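Local coordinates for Spermidine/putrescine ABC transporter, periplasmic binding protein (Treponema pallidum, PDB 2V84) that binds polyamines such as spermidine and putrescine and probably serves as the periplasmic receptor of a polyamine ABC transporter, at residues S152-A157 / K201-K206; N277-P282 / A286-T291; D82-M87 / I115-K120. One frame throughout, in Å; residues are numbered along the deposited sequence.

Interaction 1: S152-A157 / K201-K206; sequences SRKDLA and KPNLVK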
loop_
_atom_site.group_PDB
_atom_site.type_symbol
_atom_site.label_atom_id
_atom_site.label_comp_id
_atom_site.label_asym_id
_atom_site.label_seq_id
_atom_site.Cartn_x
_atom_site.Cartn_y
_atom_site.Cartn_z
ATOM N N SER A 152 9.448 21.004 1.133
ATOM C CA SER A 152 10.069 22.126 1.818
ATOM C C SER A 152 9.992 23.427 0.994
ATOM O O SER A 152 10.550 24.449 1.397
ATOM C CB SER A 152 11.509 21.778 2.181
ATOM O OG SER A 152 12.290 21.867 1.017
ATOM N N ARG A 153 9.288 23.383 -0.141
ATOM C CA ARG A 153 9.146 24.556 -1.014
ATOM C C ARG A 153 8.180 25.579 -0.450
ATOM O O ARG A 153 6.979 25.378 -0.486
ATOM C CB ARG A 153 8.686 24.144 -2.409
ATOM C CG ARG A 153 9.803 23.491 -3.162
ATOM C CD ARG A 153 9.527 23.334 -4.609
ATOM N NE ARG A 153 9.167 24.560 -5.334
ATOM C CZ ARG A 153 9.018 24.558 -6.649
ATOM N NH1 ARG A 153 9.256 23.437 -7.317
ATOM N NH2 ARG A 153 8.669 25.646 -7.309
ATOM N N LYS A 154 8.729 26.682 0.050
ATOM C CA LYS A 154 7.935 27.773 0.633
ATOM C C LYS A 154 7.029 28.509 -0.352
ATOM O O LYS A 154 5.985 29.025 0.060
ATOM C CB LYS A 154 8.817 28.736 1.441
ATOM C CG LYS A 154 9.312 28.076 2.742
ATOM C CD LYS A 154 9.797 29.056 3.817
ATOM C CE LYS A 154 10.513 28.284 4.939
ATOM N NZ LYS A 154 10.922 29.111 6.122
ATOM N N ASP A 155 7.412 28.504 -1.634
ATOM C CA ASP A 155 6.610 29.063 -2.728
ATOM C C ASP A 155 5.328 28.285 -3.056
ATOM O O ASP A 155 4.440 28.796 -3.755
ATOM C CB ASP A 155 7.466 29.303 -3.985
ATOM C CG ASP A 155 7.956 28.016 -4.649
ATOM O OD1 ASP A 155 8.424 27.082 -3.967
ATOM O OD2 ASP A 155 7.906 27.953 -5.896
ATOM N N LEU A 156 5.229 27.067 -2.522
ATOM C CA LEU A 156 4.036 26.223 -2.650
ATOM C C LEU A 156 3.307 26.045 -1.317
ATOM O O LEU A 156 2.392 25.227 -1.206
ATOM C CB LEU A 156 4.419 24.858 -3.250
ATOM C CG LEU A 156 5.234 24.871 -4.556
ATOM C CD1 LEU A 156 5.748 23.483 -4.872
ATOM C CD2 LEU A 156 4.397 25.404 -5.706
ATOM N N ALA A 157 3.701 26.823 -0.309
ATOM C CA ALA A 157 3.122 26.699 1.026
ATOM C C ALA A 157 1.604 26.848 1.010
ATOM O O ALA A 157 1.053 27.718 0.310
ATOM C CB ALA A 157 3.754 27.693 1.986
ATOM N N LYS A 201 6.075 20.127 7.287
ATOM C CA LYS A 201 4.791 20.498 7.893
ATOM C C LYS A 201 4.381 21.982 7.750
ATOM O O LYS A 201 3.190 22.259 7.488
ATOM C CB LYS A 201 4.761 20.048 9.370
ATOM C CG LYS A 201 3.519 20.459 10.164
ATOM C CD LYS A 201 3.609 19.894 11.596
ATOM C CE LYS A 201 2.549 20.499 12.525
ATOM N NZ LYS A 201 2.661 19.941 13.909
ATOM N N PRO A 202 5.336 22.940 7.902
ATOM C CA PRO A 202 4.959 24.355 7.788
ATOM C C PRO A 202 4.392 24.755 6.422
ATOM O O PRO A 202 3.739 25.790 6.311
ATOM C CB PRO A 202 6.291 25.088 8.006
ATOM C CG PRO A 202 7.109 24.165 8.751
ATOM C CD PRO A 202 6.772 22.818 8.209
ATOM N N ASN A 203 4.659 23.951 5.398
ATOM C CA ASN A 203 4.197 24.241 4.037
ATOM C C ASN A 203 2.930 23.510 3.650
ATOM O O ASN A 203 2.411 23.703 2.553
ATOM C CB ASN A 203 5.293 23.919 3.031
ATOM C CG ASN A 203 6.539 24.713 3.277
ATOM O OD1 ASN A 203 6.482 25.917 3.489
ATOM N ND2 ASN A 203 7.669 24.045 3.278
ATOM N N LEU A 204 2.444 22.665 4.561
ATOM C CA LEU A 204 1.287 21.798 4.302
ATOM C C LEU A 204 -0.026 22.408 4.767
ATOM O O LEU A 204 -0.097 22.945 5.872
ATOM C CB LEU A 204 1.459 20.453 5.039
ATOM C CG LEU A 204 2.717 19.627 4.767
ATOM C CD1 LEU A 204 2.647 18.322 5.553
ATOM C CD2 LEU A 204 2.934 19.331 3.288
ATOM N N VAL A 205 -1.075 22.257 3.958
ATOM C CA VAL A 205 -2.452 22.526 4.421
ATOM C C VAL A 205 -2.796 21.593 5.575
ATOM O O VAL A 205 -3.348 22.011 6.595
ATOM C CB VAL A 205 -3.504 22.362 3.269
ATOM C CG1 VAL A 205 -4.934 22.463 3.794
ATOM C CG2 VAL A 205 -3.262 23.381 2.166
ATOM N N LYS A 206 -2.462 20.313 5.411
ATOM C CA LYS A 206 -2.723 19.319 6.417
ATOM C C LYS A 206 -2.105 18.009 5.984
ATOM O O LYS A 206 -1.537 17.908 4.886
ATOM C CB LYS A 206 -4.235 19.135 6.631
ATOM C CG LYS A 206 -4.998 18.682 5.394
ATOM C CD LYS A 206 -6.495 18.784 5.628
ATOM C CE LYS A 206 -7.256 18.010 4.585
ATOM N NZ LYS A 206 -8.647 18.557 4.428
HETATM O O HOH W 1 10.202 24.879 4.646
#
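The amide nitrogen ND2 of N203 reaches the start of S152-A157 and donates to two acceptors: the carbonyl oxygen of F151, just before the segment, and a water 3.0 Å from ND2. That water in turn donates to S152 O at 3.3 Å, so it bridges the two segments where the direct approach of ND2 to S152 O has a poor angle. The amide also lies close against the backbone, with ND2 3.3 Å from S152 C. Asparagine suits this largely buried place because its short amide offers two N-H groups, one for F151 O and one for the water that bridges to S152 O. CG stands opposite the carbonyl carbon (chi1 -60°), a setting that carries the amide toward the loop.

The other end of the amide meets carbon: OD1 is 3.6 Å from K154 CG, whose chain crosses the asparagine at about a right angle, and 3.6 Å from the small methyl CB of A157. The small side chain of alanine suits the close approach of the backbones, 4.0 Å between A157 CA and N203 CA. A157 CA also makes a CH...O contact of 3.4 Å with N203 O.

Within the loop, R153 grips D155 side-on, NE to OD1 and NH2 to OD2 (2.8 Å), both nearly in the guanidinium plane, while its NH1 bonds S143 O. The backbone of N203 itself pairs with Y158, and V205 with M160. The contact thus opens the parallel pairing of strands 160-162 and 204-207, joined through helices 166-176 and 186-200 as a beta-alpha-beta crossover.

Interaction 2: N277-P282 / A286-T291; sequences NFFLEP and AEFLDT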
loop_
_atom_site.group_PDB
_atom_site.type_symbol
_atom_site.label_atom_id
_atom_site.label_comp_id
_atom_site.label_asym_id
_atom_site.label_seq_id
_atom_site.Cartn_x
_atom_site.Cartn_y
_atom_site.Cartn_z
ATOM N N ASN A 277 -6.042 -18.533 -5.195
ATOM C CA ASN A 277 -5.704 -19.197 -6.441
ATOM C C ASN A 277 -6.385 -18.521 -7.648
ATOM O O ASN A 277 -5.754 -18.315 -8.670
ATOM C CB ASN A 277 -6.041 -20.693 -6.366
ATOM C CG ASN A 277 -5.351 -21.492 -7.449
ATOM O OD1 ASN A 277 -4.134 -21.437 -7.580
ATOM N ND2 ASN A 277 -6.129 -22.237 -8.237
ATOM N N PHE A 278 -7.660 -18.153 -7.502
ATOM C CA PHE A 278 -8.437 -17.473 -8.550
ATOM C C PHE A 278 -7.843 -16.083 -8.857
ATOM O O PHE A 278 -7.649 -15.703 -10.014
ATOM C CB PHE A 278 -9.898 -17.365 -8.082
ATOM C CG PHE A 278 -10.783 -16.506 -8.954
ATOM C CD1 PHE A 278 -10.902 -15.128 -8.719
ATOM C CD2 PHE A 278 -11.562 -17.083 -9.956
ATOM C CE1 PHE A 278 -11.754 -14.330 -9.516
ATOM C CE2 PHE A 278 -12.421 -16.294 -10.753
ATOM C CZ PHE A 278 -12.512 -14.925 -10.527
ATOM N N PHE A 279 -7.534 -15.345 -7.809
ATOM C CA PHE A 279 -7.041 -13.968 -7.939
ATOM C C PHE A 279 -5.704 -13.931 -8.680
ATOM O O PHE A 279 -5.415 -13.000 -9.441
ATOM C CB PHE A 279 -6.922 -13.379 -6.537
ATOM C CG PHE A 279 -6.733 -11.900 -6.503
ATOM C CD1 PHE A 279 -7.825 -11.035 -6.639
ATOM C CD2 PHE A 279 -5.463 -11.367 -6.296
ATOM C CE1 PHE A 279 -7.636 -9.642 -6.592
ATOM C CE2 PHE A 279 -5.270 -9.980 -6.231
ATOM C CZ PHE A 279 -6.366 -9.124 -6.392
ATOM N N LEU A 280 -4.898 -14.972 -8.460
ATOM C CA LEU A 280 -3.590 -15.099 -9.104
ATOM C C LEU A 280 -3.620 -15.753 -10.496
ATOM O O LEU A 280 -2.566 -15.946 -11.094
ATOM C CB LEU A 280 -2.605 -15.851 -8.208
ATOM C CG LEU A 280 -2.170 -15.144 -6.910
ATOM C CD1 LEU A 280 -1.268 -16.076 -6.112
ATOM C CD2 LEU A 280 -1.500 -13.809 -7.160
ATOM N N GLU A 281 -4.805 -16.102 -10.992
ATOM C CA GLU A 281 -4.948 -16.476 -12.399
ATOM C C GLU A 281 -4.559 -15.255 -13.237
ATOM O O GLU A 281 -5.029 -14.167 -12.952
ATOM C CB GLU A 281 -6.383 -16.898 -12.703
ATOM C CG GLU A 281 -6.508 -17.905 -13.830
ATOM C CD GLU A 281 -5.936 -19.276 -13.497
ATOM O OE1 GLU A 281 -6.524 -19.989 -12.632
ATOM O OE2 GLU A 281 -4.920 -19.656 -14.135
ATOM N N PRO A 282 -3.685 -15.433 -14.248
ATOM C CA PRO A 282 -3.067 -14.343 -15.026
ATOM C C PRO A 282 -4.023 -13.279 -15.553
ATOM O O PRO A 282 -3.744 -12.082 -15.415
ATOM C CB PRO A 282 -2.420 -15.092 -16.188
ATOM C CG PRO A 282 -2.036 -16.388 -15.574
ATOM C CD PRO A 282 -3.196 -16.744 -14.710
ATOM N N ALA A 286 -4.450 -9.622 -13.978
ATOM C CA ALA A 286 -4.335 -8.489 -14.889
ATOM C C ALA A 286 -5.557 -7.579 -14.807
ATOM O O ALA A 286 -5.412 -6.368 -14.841
ATOM C CB ALA A 286 -4.103 -8.947 -16.289
ATOM N N GLU A 287 -6.753 -8.157 -14.680
ATOM C CA GLU A 287 -7.968 -7.356 -14.480
ATOM C C GLU A 287 -7.922 -6.547 -13.179
ATOM O O GLU A 287 -8.413 -5.408 -13.125
ATOM C CB GLU A 287 -9.234 -8.231 -14.557
ATOM C CG GLU A 287 -10.537 -7.521 -14.161
ATOM C CD GLU A 287 -11.752 -8.429 -14.234
ATOM O OE1 GLU A 287 -11.762 -9.327 -15.087
ATOM O OE2 GLU A 287 -12.705 -8.248 -13.446
ATOM N N PHE A 288 -7.323 -7.132 -12.140
ATOM C CA PHE A 288 -7.074 -6.430 -10.886
ATOM C C PHE A 288 -6.149 -5.229 -11.106
ATOM O O PHE A 288 -6.461 -4.114 -10.678
ATOM C CB PHE A 288 -6.483 -7.380 -9.837
ATOM C CG PHE A 288 -5.795 -6.669 -8.689
ATOM C CD1 PHE A 288 -6.512 -5.859 -7.806
ATOM C CD2 PHE A 288 -4.425 -6.810 -8.495
ATOM C CE1 PHE A 288 -5.883 -5.201 -6.769
ATOM C CE2 PHE A 288 -3.782 -6.148 -7.445
ATOM C CZ PHE A 288 -4.514 -5.344 -6.585
ATOM N N LEU A 289 -5.020 -5.449 -11.776
ATOM C CA LEU A 289 -4.042 -4.384 -11.983
ATOM C C LEU A 289 -4.602 -3.249 -12.820
ATOM O O LEU A 289 -4.383 -2.074 -12.514
ATOM C CB LEU A 289 -2.779 -4.938 -12.634
ATOM C CG LEU A 289 -2.038 -6.008 -11.838
ATOM C CD1 LEU A 289 -0.981 -6.647 -12.729
ATOM C CD2 LEU A 289 -1.421 -5.469 -10.531
ATOM N N ASP A 290 -5.347 -3.618 -13.857
ATOM C CA ASP A 290 -5.921 -2.664 -14.810
ATOM C C ASP A 290 -6.979 -1.785 -14.163
ATOM O O ASP A 290 -7.244 -0.674 -14.640
ATOM C CB ASP A 290 -6.581 -3.415 -15.954
ATOM C CG ASP A 290 -5.597 -3.951 -16.966
ATOM O OD1 ASP A 290 -4.390 -3.664 -16.889
ATOM O OD2 ASP A 290 -6.054 -4.672 -17.870
ATOM N N THR A 291 -7.621 -2.304 -13.115
ATOM C CA THR A 291 -8.641 -1.572 -12.381
ATOM C C THR A 291 -8.047 -0.291 -11.808
ATOM O O THR A 291 -8.742 0.725 -11.752
ATOM C CB THR A 291 -9.283 -2.431 -11.261
ATOM O OG1 THR A 291 -10.051 -3.492 -11.845
ATOM C CG2 THR A 291 -10.220 -1.599 -10.377
#
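The chain leaves helix 269-279 after F279, turns a corner and starts helix 282-292, whose first turn is closed by A286 N donating to P282 O at 2.9 Å and 154°. E281 occupies the N-cap, and P282 suits the position after it, since a residue in the first turn needs no backbone N-H and the ring holds phi near the helical value. Y305 touches both P282 and the small A286.

Two residues further on, F288 turns back toward the first helix and meets F279. The corner CZ of the F279 ring sits over one face of F288, 3.4 Å from F288 CG and displaced toward the rim. With centroids 4.9 Å apart and planes at 51°, the rings are neither stacked nor perpendicular. Both side chains run opposite their backbone N (chi1 -167° in F279), which lets the two rings meet across the turn. Phenylalanine fits this buried spot because flat apolar rings can pack at several angles: Y127 stacks on F279 and meets F288 edge-to-face, while F260 meets F279 edge-to-face. Two consecutive helices joined by a short turn thus share, through facing phenylalanines, an aromatic cluster with strands 125-137 and 254-260.

Interaction 3: D82-M87 / I115-K120; sequences DFVSIM and IAYDPK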
loop_
_atom_site.group_PDB
_atom_site.type_symbol
_atom_site.label_atom_id
_atom_site.label_comp_id
_atom_site.label_asym_id
_atom_site.label_seq_id
_atom_site.Cartn_x
_atom_site.Cartn_y
_atom_site.Cartn_z
ATOM N N ASP A 82 4.258 -5.226 7.353
ATOM C CA ASP A 82 4.472 -5.006 8.781
ATOM C C ASP A 82 3.389 -5.678 9.628
ATOM O O ASP A 82 3.690 -6.278 10.665
ATOM C CB ASP A 82 4.660 -3.510 9.129
ATOM C CG ASP A 82 3.587 -2.617 8.536
ATOM O OD1 ASP A 82 3.072 -2.926 7.441
ATOM O OD2 ASP A 82 3.272 -1.578 9.162
ATOM N N PHE A 83 2.142 -5.623 9.174
ATOM C CA PHE A 83 1.053 -6.292 9.893
ATOM C C PHE A 83 1.043 -7.805 9.720
ATOM O O PHE A 83 0.535 -8.511 10.591
ATOM C CB PHE A 83 -0.309 -5.696 9.537
ATOM C CG PHE A 83 -0.618 -4.454 10.302
ATOM C CD1 PHE A 83 -0.112 -3.229 9.873
ATOM C CD2 PHE A 83 -1.369 -4.506 11.476
ATOM C CE1 PHE A 83 -0.369 -2.074 10.600
ATOM C CE2 PHE A 83 -1.637 -3.336 12.203
ATOM C CZ PHE A 83 -1.130 -2.130 11.753
ATOM N N VAL A 84 1.619 -8.336 8.637
ATOM C CA VAL A 84 1.770 -9.809 8.600
ATOM C C VAL A 84 2.734 -10.283 9.705
ATOM O O VAL A 84 2.451 -11.282 10.431
ATOM C CB VAL A 84 2.174 -10.341 7.210
ATOM C CG1 VAL A 84 2.451 -11.861 7.278
ATOM C CG2 VAL A 84 1.056 -10.067 6.201
ATOM N N SER A 85 3.847 -9.572 9.849
ATOM C CA SER A 85 4.865 -9.913 10.841
ATOM C C SER A 85 4.341 -9.768 12.279
ATOM O O SER A 85 4.505 -10.678 13.106
ATOM C CB SER A 85 6.129 -9.094 10.596
ATOM O OG SER A 85 7.084 -9.246 11.649
ATOM N N ILE A 86 3.684 -8.644 12.563
ATOM C CA ILE A 86 3.000 -8.423 13.857
ATOM C C ILE A 86 2.033 -9.554 14.178
ATOM O O ILE A 86 2.044 -10.098 15.301
ATOM C CB ILE A 86 2.204 -7.059 13.879
ATOM C CG1 ILE A 86 3.155 -5.861 13.893
ATOM C CG2 ILE A 86 1.252 -6.998 15.067
ATOM C CD1 ILE A 86 2.539 -4.535 13.375
ATOM N N MET A 87 1.201 -9.910 13.199
ATOM C CA MET A 87 0.137 -10.903 13.417
ATOM C C MET A 87 0.645 -12.338 13.521
ATOM O O MET A 87 0.032 -13.157 14.213
ATOM C CB MET A 87 -0.938 -10.814 12.340
ATOM C CG MET A 87 -1.719 -9.506 12.392
ATOM S SD MET A 87 -2.586 -9.290 10.844
ATOM C CE MET A 87 -4.217 -9.734 11.397
ATOM N N ILE A 115 10.195 -10.497 0.628
ATOM C CA ILE A 115 9.171 -10.739 1.647
ATOM C C ILE A 115 9.696 -11.505 2.860
ATOM O O ILE A 115 9.213 -12.594 3.172
ATOM C CB ILE A 115 7.878 -11.402 1.064
ATOM C CG1 ILE A 115 8.153 -12.738 0.379
ATOM C CG2 ILE A 115 7.166 -10.449 0.107
ATOM C CD1 ILE A 115 6.929 -13.655 0.308
ATOM N N ALA A 116 10.679 -10.910 3.545
ATOM C CA ALA A 116 11.348 -11.556 4.683
ATOM C C ALA A 116 10.466 -11.777 5.927
ATOM O O ALA A 116 10.849 -12.536 6.812
ATOM C CB ALA A 116 12.631 -10.802 5.054
ATOM N N TYR A 117 9.302 -11.130 6.000
ATOM C CA TYR A 117 8.359 -11.382 7.104
ATOM C C TYR A 117 7.754 -12.800 7.014
ATOM O O TYR A 117 7.338 -13.368 8.033
ATOM C CB TYR A 117 7.244 -10.317 7.130
ATOM C CG TYR A 117 6.546 -10.190 5.808
ATOM C CD1 TYR A 117 5.500 -11.060 5.453
ATOM C CD2 TYR A 117 6.958 -9.236 4.881
ATOM C CE1 TYR A 117 4.896 -10.977 4.218
ATOM C CE2 TYR A 117 6.353 -9.147 3.646
ATOM C CZ TYR A 117 5.322 -10.005 3.330
ATOM O OH TYR A 117 4.740 -9.931 2.098
ATOM N N ASP A 118 7.720 -13.366 5.799
ATOM C CA ASP A 118 7.108 -14.687 5.545
ATOM C C ASP A 118 7.587 -15.250 4.197
ATOM O O ASP A 118 6.793 -15.415 3.254
ATOM C CB ASP A 118 5.584 -14.548 5.564
ATOM C CG ASP A 118 4.866 -15.873 5.700
ATOM O OD1 ASP A 118 5.310 -16.737 6.487
ATOM O OD2 ASP A 118 3.850 -16.042 5.008
ATOM N N PRO A 119 8.894 -15.542 4.092
ATOM C CA PRO A 119 9.574 -15.820 2.826
ATOM C C PRO A 119 9.079 -17.054 2.070
ATOM O O PRO A 119 9.217 -17.125 0.835
ATOM C CB PRO A 119 11.035 -16.018 3.267
ATOM C CG PRO A 119 10.924 -16.435 4.672
ATOM C CD PRO A 119 9.829 -15.641 5.232
ATOM N N LYS A 120 8.529 -18.022 2.800
ATOM C CA LYS A 120 8.043 -19.258 2.189
ATOM C C LYS A 120 6.520 -19.225 2.029
ATOM O O LYS A 120 5.912 -20.217 1.618
ATOM C CB LYS A 120 8.505 -20.498 2.978
ATOM C CG LYS A 120 10.034 -20.592 3.151
ATOM C CD LYS A 120 10.472 -21.926 3.754
ATOM C CE LYS A 120 11.999 -22.051 3.779
ATOM N NZ LYS A 120 12.475 -23.329 4.413
#
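Apolar contact dominates where V84 and S85, on one face of helix 81-89, meet Y117 in the turn that follows helix 109-114. The branch CG1 of V84 comes obliquely against the tyrosine ring, 3.6 Å from Y117 CD1. CG1 is the branch set opposite the backbone N (chi1 174°), which points it at the ring. Beside it, S85 CB rests against Y117 CB at 3.8 Å, where the CA atoms of the two residues are 5.3 Å apart. Serine is narrow enough for the turn to come this close to the helix, while branched valine gives a broad, stiff apolar surface for the ring. The side chain of S85 is about 9 Å from that of R167, a residue predicted to bind spermidine.

Backbone hydrogen bonding shapes the tyrosine's side of the contact. A type I turn runs from I115 to D118, closed by D118 N to I115 O at 3.1 Å. Y117 holds CG between its backbone N and carbonyl carbon (chi1 54°), a setting that folds the ring back over the turn, with I115 C above one face, offset toward the rim.

Charge joins the same two parts next door: K88, one residue beyond the helix segment, bonds Y117 O and ties helix to turn by a salt bridge to D118 OD1, while OD2 is held within the loop by Y123 N and S124 OG.

Y117 lies between helix 81-89 and strand 254-260, touching V257 and S259; V84 reaches C261 just past that strand, S85 meets D325, and on another side of the helix M87 packs on helix 60-67.

In the fold
From the N terminus, interaction 3 comes first: it brings helix 81-89 against the turn before strand 125-137, closing a loop of 27 residues that contains helix 109-114. Interaction 1 then closes 43 residues, mostly helix, at the start of the parallel pair 160-162 and 204-207. Interaction 2 is the most local, with three residues between its segments at the corner joining helices 269-279 and 282-292. The loops follow in series, neither nested nor crossed. Interaction 1 lies across the chain's centre from both others, about 39 and 36 Å between centres, consistent with a two-lobed type 2 periplasmic binding protein; strand 254-260 contacts both interactions 2 and 3.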